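Local coordinates for protein aclacinomycin-N/aclacinomycin-A oxidase (Streptomyces galilaeus, PDB 2IPI) that oxidises the terminal sugar of aclacinomycin antibiotics in two successive FAD-dependent, oxygen-consuming steps, turning aclacinomycin N into A and A into Y, at residues E393-N404 against Q415-S425. Numbering follows the deposited sequence.
With AKY (methyl (2S,4R)-2-ethyl-2,5,7-trihydroxy-6,11-dioxo-4-{[2,3,6-trideoxy-4-O-{2,6-dideoxy-4-O-[(2S,6S)-6-methyl-5-oxotetrahydro-2h -pyran-2-yl]-alpha-D-lyxo-hexopyranosyl}-3-(dimethylamino)-D-ribo-hexopyranosyl]oxy}-1,2,3,4,6,11-hexahydrotetracene-1-c arboxylate), chain E.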
loop_
_atom_site.group_PDB
_atom_site.type_symbol
_atom_site.label_atom_id
_atom_site.label_comp_id
_atom_site.label_asym_id
_atom_site.label_seq_id
_atom_site.Cartn_x
_atom_site.Cartn_y
_atom_site.Cartn_z
ATOM N N GLU A 393 7.148 13.348 9.326
ATOM C CA GLU A 393 8.174 12.980 8.352
ATOM C C GLU A 393 7.573 12.795 6.959
ATOM O O GLU A 393 6.385 12.526 6.809
ATOM C CB GLU A 393 8.933 11.727 8.771
ATOM C CG GLU A 393 8.115 10.466 9.028
ATOM C CD GLU A 393 8.456 9.417 7.974
ATOM O OE1 GLU A 393 8.676 8.229 8.294
ATOM O OE2 GLU A 393 8.497 9.857 6.804
ATOM N N VAL A 394 8.472 12.951 5.996
ATOM C CA VAL A 394 8.203 12.737 4.591
ATOM C C VAL A 394 9.066 11.625 4.024
ATOM O O VAL A 394 10.289 11.701 4.026
ATOM C CB VAL A 394 8.489 14.020 3.774
ATOM C CG1 VAL A 394 8.327 13.727 2.288
ATOM C CG2 VAL A 394 7.617 15.153 4.305
ATOM N N SER A 395 8.413 10.593 3.506
ATOM C CA SER A 395 9.157 9.508 2.870
ATOM C C SER A 395 9.043 9.603 1.357
ATOM O O SER A 395 7.953 9.766 0.796
ATOM C CB SER A 395 8.625 8.168 3.364
ATOM O OG SER A 395 8.802 8.017 4.754
ATOM N N LEU A 396 10.157 9.496 0.661
ATOM C CA LEU A 396 10.160 9.470 -0.790
ATOM C C LEU A 396 10.614 8.081 -1.244
ATOM O O LEU A 396 11.675 7.633 -0.809
ATOM C CB LEU A 396 11.061 10.535 -1.415
ATOM C CG LEU A 396 11.012 11.924 -0.778
ATOM C CD1 LEU A 396 12.179 12.779 -1.276
ATOM C CD2 LEU A 396 9.684 12.594 -1.081
ATOM N N TYR A 397 9.809 7.437 -2.082
ATOM C CA TYR A 397 10.105 6.112 -2.609
ATOM C C TYR A 397 10.506 6.132 -4.075
ATOM O O TYR A 397 9.809 6.705 -4.913
ATOM C CB TYR A 397 8.885 5.176 -2.455
ATOM C CG TYR A 397 8.456 5.085 -1.015
ATOM C CD1 TYR A 397 7.701 6.102 -0.412
ATOM C CD2 TYR A 397 8.814 3.991 -0.252
ATOM C CE1 TYR A 397 7.321 6.004 0.913
ATOM C CE2 TYR A 397 8.436 3.891 1.072
ATOM C CZ TYR A 397 7.692 4.900 1.653
ATOM O OH TYR A 397 7.318 4.781 2.974
ATOM N N SER A 398 11.636 5.495 -4.373
ATOM C CA SER A 398 11.956 5.243 -5.775
ATOM C C SER A 398 10.803 4.385 -6.327
ATOM O O SER A 398 10.330 3.507 -5.590
ATOM C CB SER A 398 13.312 4.583 -5.953
ATOM O OG SER A 398 13.351 3.291 -5.365
ATOM N N TYR A 399 10.364 4.663 -7.535
ATOM C CA TYR A 399 9.180 4.028 -8.123
ATOM C C TYR A 399 9.329 3.936 -9.634
ATOM O O TYR A 399 10.414 4.098 -10.203
ATOM C CB TYR A 399 7.909 4.799 -7.776
ATOM C CG TYR A 399 6.627 3.997 -7.759
ATOM C CD1 TYR A 399 5.542 4.405 -8.533
ATOM C CD2 TYR A 399 6.456 2.851 -6.993
ATOM C CE1 TYR A 399 4.343 3.705 -8.553
ATOM C CE2 TYR A 399 5.263 2.144 -6.998
ATOM C CZ TYR A 399 4.210 2.573 -7.777
ATOM O OH TYR A 399 3.027 1.864 -7.778
ATOM N N GLY A 400 8.211 3.659 -10.320
ATOM C CA GLY A 400 8.301 3.567 -11.777
ATOM C C GLY A 400 8.776 2.186 -12.184
ATOM O O GLY A 400 8.262 1.186 -11.670
ATOM N N GLY A 401 9.757 2.106 -13.082
ATOM C CA GLY A 401 10.258 0.774 -13.434
ATOM C C GLY A 401 9.289 0.044 -14.354
ATOM O O GLY A 401 8.652 0.585 -15.263
ATOM N N LYS A 402 9.178 -1.256 -14.105
ATOM C CA LYS A 402 8.254 -2.124 -14.806
ATOM C C LYS A 402 6.802 -1.706 -14.575
ATOM O O LYS A 402 5.968 -2.019 -15.429
ATOM C CB LYS A 402 8.507 -3.569 -14.371
ATOM C CG LYS A 402 7.675 -4.633 -15.066
ATOM C CD LYS A 402 8.384 -5.219 -16.267
ATOM C CE LYS A 402 9.513 -6.156 -15.797
ATOM N NZ LYS A 402 10.349 -6.534 -16.984
ATOM N N VAL A 403 6.450 -1.071 -13.467
ATOM C CA VAL A 403 5.047 -0.668 -13.295
ATOM C C VAL A 403 4.581 0.205 -14.450
ATOM O O VAL A 403 3.406 0.221 -14.807
ATOM C CB VAL A 403 4.810 0.090 -11.978
ATOM C CG1 VAL A 403 5.496 1.441 -11.980
ATOM C CG2 VAL A 403 3.318 0.267 -11.735
ATOM N N ASN A 404 5.521 0.966 -15.025
ATOM C CA ASN A 404 5.166 1.946 -16.037
ATOM C C ASN A 404 5.070 1.353 -17.436
ATOM O O ASN A 404 5.017 2.090 -18.416
ATOM C CB ASN A 404 6.206 3.091 -16.042
ATOM C CG ASN A 404 6.036 4.002 -14.848
ATOM O OD1 ASN A 404 5.264 3.737 -13.926
ATOM N ND2 ASN A 404 6.768 5.120 -14.847
ATOM N N GLN A 415 -2.123 4.689 -12.069
ATOM C CA GLN A 415 -0.897 5.487 -12.038
ATOM C C GLN A 415 0.275 4.753 -12.658
ATOM O O GLN A 415 1.040 4.078 -11.988
ATOM C CB GLN A 415 -0.608 5.880 -10.585
ATOM C CG GLN A 415 -1.597 6.898 -10.038
ATOM C CD GLN A 415 -2.796 6.284 -9.347
ATOM O OE1 GLN A 415 -3.675 6.999 -8.840
ATOM N NE2 GLN A 415 -2.860 4.951 -9.293
ATOM N N ARG A 416 0.437 4.872 -13.979
ATOM C CA ARG A 416 1.516 4.136 -14.636
ATOM C C ARG A 416 2.536 5.048 -15.292
ATOM O O ARG A 416 3.117 4.680 -16.311
ATOM C CB ARG A 416 0.918 3.143 -15.650
ATOM C CG ARG A 416 -0.012 2.142 -14.976
ATOM C CD ARG A 416 0.715 1.150 -14.071
ATOM N NE ARG A 416 -0.196 0.064 -13.696
ATOM C CZ ARG A 416 0.190 -1.181 -13.421
ATOM N NH1 ARG A 416 1.471 -1.501 -13.476
ATOM N NH2 ARG A 416 -0.725 -2.093 -13.093
ATOM N N ASP A 417 2.807 6.231 -14.737
ATOM C CA ASP A 417 3.882 7.049 -15.343
ATOM C C ASP A 417 4.388 8.034 -14.282
ATOM O O ASP A 417 4.505 9.225 -14.549
ATOM C CB ASP A 417 3.426 7.745 -16.608
ATOM C CG ASP A 417 4.447 8.584 -17.342
ATOM O OD1 ASP A 417 4.150 9.752 -17.681
ATOM O OD2 ASP A 417 5.583 8.137 -17.609
ATOM N N SER A 418 4.666 7.468 -13.110
ATOM C CA SER A 418 5.247 8.190 -11.991
ATOM C C SER A 418 6.664 7.684 -11.706
ATOM O O SER A 418 6.990 6.527 -11.987
ATOM C CB SER A 418 4.376 8.087 -10.742
ATOM O OG SER A 418 3.153 8.792 -10.937
ATOM N N ILE A 419 7.496 8.572 -11.146
ATOM C CA ILE A 419 8.909 8.282 -10.930
ATOM C C ILE A 419 9.215 8.101 -9.449
ATOM O O ILE A 419 10.209 7.459 -9.087
ATOM C CB ILE A 419 9.810 9.396 -11.487
ATOM C CG1 ILE A 419 9.783 10.696 -10.685
ATOM C CG2 ILE A 419 9.492 9.686 -12.955
ATOM C CD1 ILE A 419 10.439 11.874 -11.386
ATOM N N ILE A 420 8.372 8.683 -8.595
ATOM C CA ILE A 420 8.518 8.629 -7.153
ATOM C C ILE A 420 7.175 8.630 -6.439
ATOM O O ILE A 420 6.246 9.299 -6.883
ATOM C CB ILE A 420 9.348 9.824 -6.648
ATOM C CG1 ILE A 420 10.794 9.852 -7.150
ATOM C CG2 ILE A 420 9.346 9.885 -5.127
ATOM C CD1 ILE A 420 11.369 11.245 -7.278
ATOM N N LYS A 421 7.057 7.895 -5.339
ATOM C CA LYS A 421 5.851 7.929 -4.515
ATOM C C LYS A 421 6.154 8.549 -3.150
ATOM O O LYS A 421 7.201 8.248 -2.572
ATOM C CB LYS A 421 5.331 6.514 -4.319
ATOM C CG LYS A 421 3.871 6.310 -4.709
ATOM C CD LYS A 421 3.305 5.220 -3.810
ATOM C CE LYS A 421 3.160 3.937 -4.624
ATOM N NZ LYS A 421 1.800 3.375 -4.630
ATOM N N VAL A 422 5.247 9.358 -2.616
ATOM C CA VAL A 422 5.523 9.959 -1.302
ATOM C C VAL A 422 4.429 9.615 -0.303
ATOM O O VAL A 422 3.260 9.473 -0.648
ATOM C CB VAL A 422 5.735 11.485 -1.361
ATOM C CG1 VAL A 422 6.297 11.916 -2.713
ATOM C CG2 VAL A 422 4.464 12.264 -1.082
ATOM N N TRP A 423 4.794 9.448 0.959
ATOM C CA TRP A 423 3.861 9.164 2.045
ATOM C C TRP A 423 4.172 10.054 3.240
ATOM O O TRP A 423 5.254 9.910 3.815
ATOM C CB TRP A 423 3.944 7.705 2.485
ATOM C CG TRP A 423 2.930 7.241 3.494
ATOM C CD1 TRP A 423 1.586 7.156 3.288
ATOM C CD2 TRP A 423 3.163 6.806 4.840
ATOM N NE1 TRP A 423 0.972 6.693 4.428
ATOM C CE2 TRP A 423 1.918 6.469 5.397
ATOM C CE3 TRP A 423 4.304 6.664 5.641
ATOM C CZ2 TRP A 423 1.771 6.005 6.700
ATOM C CZ3 TRP A 423 4.161 6.201 6.933
ATOM C CH2 TRP A 423 2.905 5.872 7.466
ATOM N N MET A 424 3.260 10.950 3.614
ATOM C CA MET A 424 3.575 11.822 4.756
ATOM C C MET A 424 2.711 11.487 5.963
ATOM O O MET A 424 1.528 11.174 5.830
ATOM C CB MET A 424 3.374 13.292 4.419
ATOM C CG MET A 424 3.885 13.686 3.043
ATOM S SD MET A 424 3.623 15.457 2.799
ATOM C CE MET A 424 4.540 15.690 1.285
ATOM N N SER A 425 3.337 11.571 7.138
ATOM C CA SER A 425 2.674 11.187 8.365
ATOM C C SER A 425 3.117 11.992 9.587
ATOM O O SER A 425 4.139 12.668 9.548
ATOM C CB SER A 425 2.941 9.700 8.662
ATOM O OG SER A 425 4.299 9.512 9.041
HETATM O O15 AKY E . 4.335 2.492 1.364
HETATM C C42 AKY E . 4.573 2.365 2.580
HETATM C C40 AKY E . 5.990 1.883 2.972
HETATM C C38 AKY E . 6.265 1.858 4.421
HETATM C C39 AKY E . 3.663 2.960 3.731
HETATM C C41 AKY E . 2.927 4.072 3.878
HETATM O O14 AKY E . 3.909 2.428 5.012
HETATM C C37 AKY E . 5.288 2.480 5.355
HETATM O O13 AKY E . 5.547 2.011 6.654
HETATM C C35 AKY E . 5.428 2.956 7.677
HETATM C C34 AKY E . 6.784 3.402 8.234
HETATM C C36 AKY E . 7.821 3.367 7.250
HETATM O O11 AKY E . 7.234 2.653 9.488
HETATM C C33 AKY E . 4.456 2.507 8.753
HETATM O O12 AKY E . 3.064 2.101 8.302
HETATM C C32 AKY E . 5.030 1.692 9.732
HETATM C C31 AKY E . 6.069 2.350 10.417
HETATM O O7 AKY E . 8.738 5.928 15.135
HETATM C C7 AKY E . 8.663 5.384 16.454
HETATM C C8 AKY E . 9.631 4.274 16.588
HETATM C C9 AKY E . 11.013 4.812 16.857
HETATM O O9 AKY E . 11.248 5.783 15.896
HETATM C C13 AKY E . 11.976 3.680 16.842
HETATM C C14 AKY E . 11.879 3.115 15.423
HETATM C C20 AKY E . 8.980 6.513 17.382
HETATM C C19 AKY E . 10.127 6.581 18.177
HETATM C C10 AKY E . 11.014 5.361 18.232
HETATM C C11 AKY E . 10.318 7.645 19.060
HETATM C C18 AKY E . 9.358 8.650 19.173
HETATM C C17 AKY E . 8.200 8.595 18.388
HETATM C C6 AKY E . 8.039 7.536 17.503
HETATM O O6 AKY E . 6.932 7.450 16.736
HETATM C C12 AKY E . 9.544 9.689 20.113
HETATM O O3 AKY E . 10.576 9.765 20.816
HETATM C C15 AKY E . 8.529 10.665 20.269
HETATM C C1 AKY E . 8.679 11.650 21.244
HETATM C C2 AKY E . 7.690 12.606 21.477
HETATM C C3 AKY E . 6.538 12.562 20.693
HETATM C C16 AKY E . 7.357 10.610 19.483
HETATM C C5 AKY E . 7.189 9.574 18.539
HETATM O O5 AKY E . 6.172 9.412 17.837
HETATM C C4 AKY E . 6.374 11.584 19.715
HETATM O O4 AKY E . 5.219 11.595 19.000
HETATM O O18 AKY E . 5.700 3.545 11.124
HETATM C C45 AKY E . 7.568 5.611 14.367
HETATM C C43 AKY E . 10.369 4.391 19.218
HETATM O O16 AKY E . 9.141 4.317 19.342
HETATM O O17 AKY E . 11.139 3.594 20.014
HETATM C C44 AKY E . 10.833 3.916 21.377
HETATM O O19 AKY E . 7.257 4.240 14.361
HETATM C C47 AKY E . 6.729 5.565 11.984
HETATM N N11 AKY E . 5.513 6.312 11.617
HETATM C C52 AKY E . 5.490 7.067 10.411
HETATM C C51 AKY E . 4.253 5.771 12.001
HETATM C C46 AKY E . 7.772 6.122 12.944
HETATM C C48 AKY E . 6.732 4.035 12.001
HETATM C C49 AKY E . 6.455 3.525 13.404
HETATM C C50 AKY E . 5.065 2.998 13.781
HETATM O O HOH W 1 0.976 2.725 -9.315
HETATM O O HOH W 2 1.293 0.377 -5.961
HETATM O O HOH W 3 3.800 4.814 -11.479
#
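Y397 and K421 form a hydrogen-bonded pair in an antiparallel ladder between two neighbouring strands of the large substrate-domain sheet, an example of a sheet whose two faces do different work. Y397 N reaches K421 O at 2.8 Å, and matching pairs S395–W423 and E393–S425 continue the ladder. The face bearing L396, V422, V394 and M424 is apolar and closely packed: L396 CD2 lies 3.8 Å from V422 CG1, side by side, with helix 262-278 against L396. The other face lines the antibiotic pocket. There the catalytic tyrosine Y397 lies alongside W423, its CE1 4.1 Å from W423 CB. With CG anti to the backbone N (chi1 -174°), W423 turns one face of its indole to the ligand's terminal sugar, whose C39 lies over the ring centre. Toward the loop ends of the strands water enters: K421 CE sits over one face of the Y399 ring in a CH-pi contact, and two waters meet Y399 OH, one linking it to Q415 O. Where N404 and D417 approach solvent, N404 ND2 donates to S418 O from above the carbonyl plane. Buried R416, also salt-bridged to D175, gives NH1 to V403 O at 2.9 Å, in the guanidinium plane and on a carbonyl lone pair.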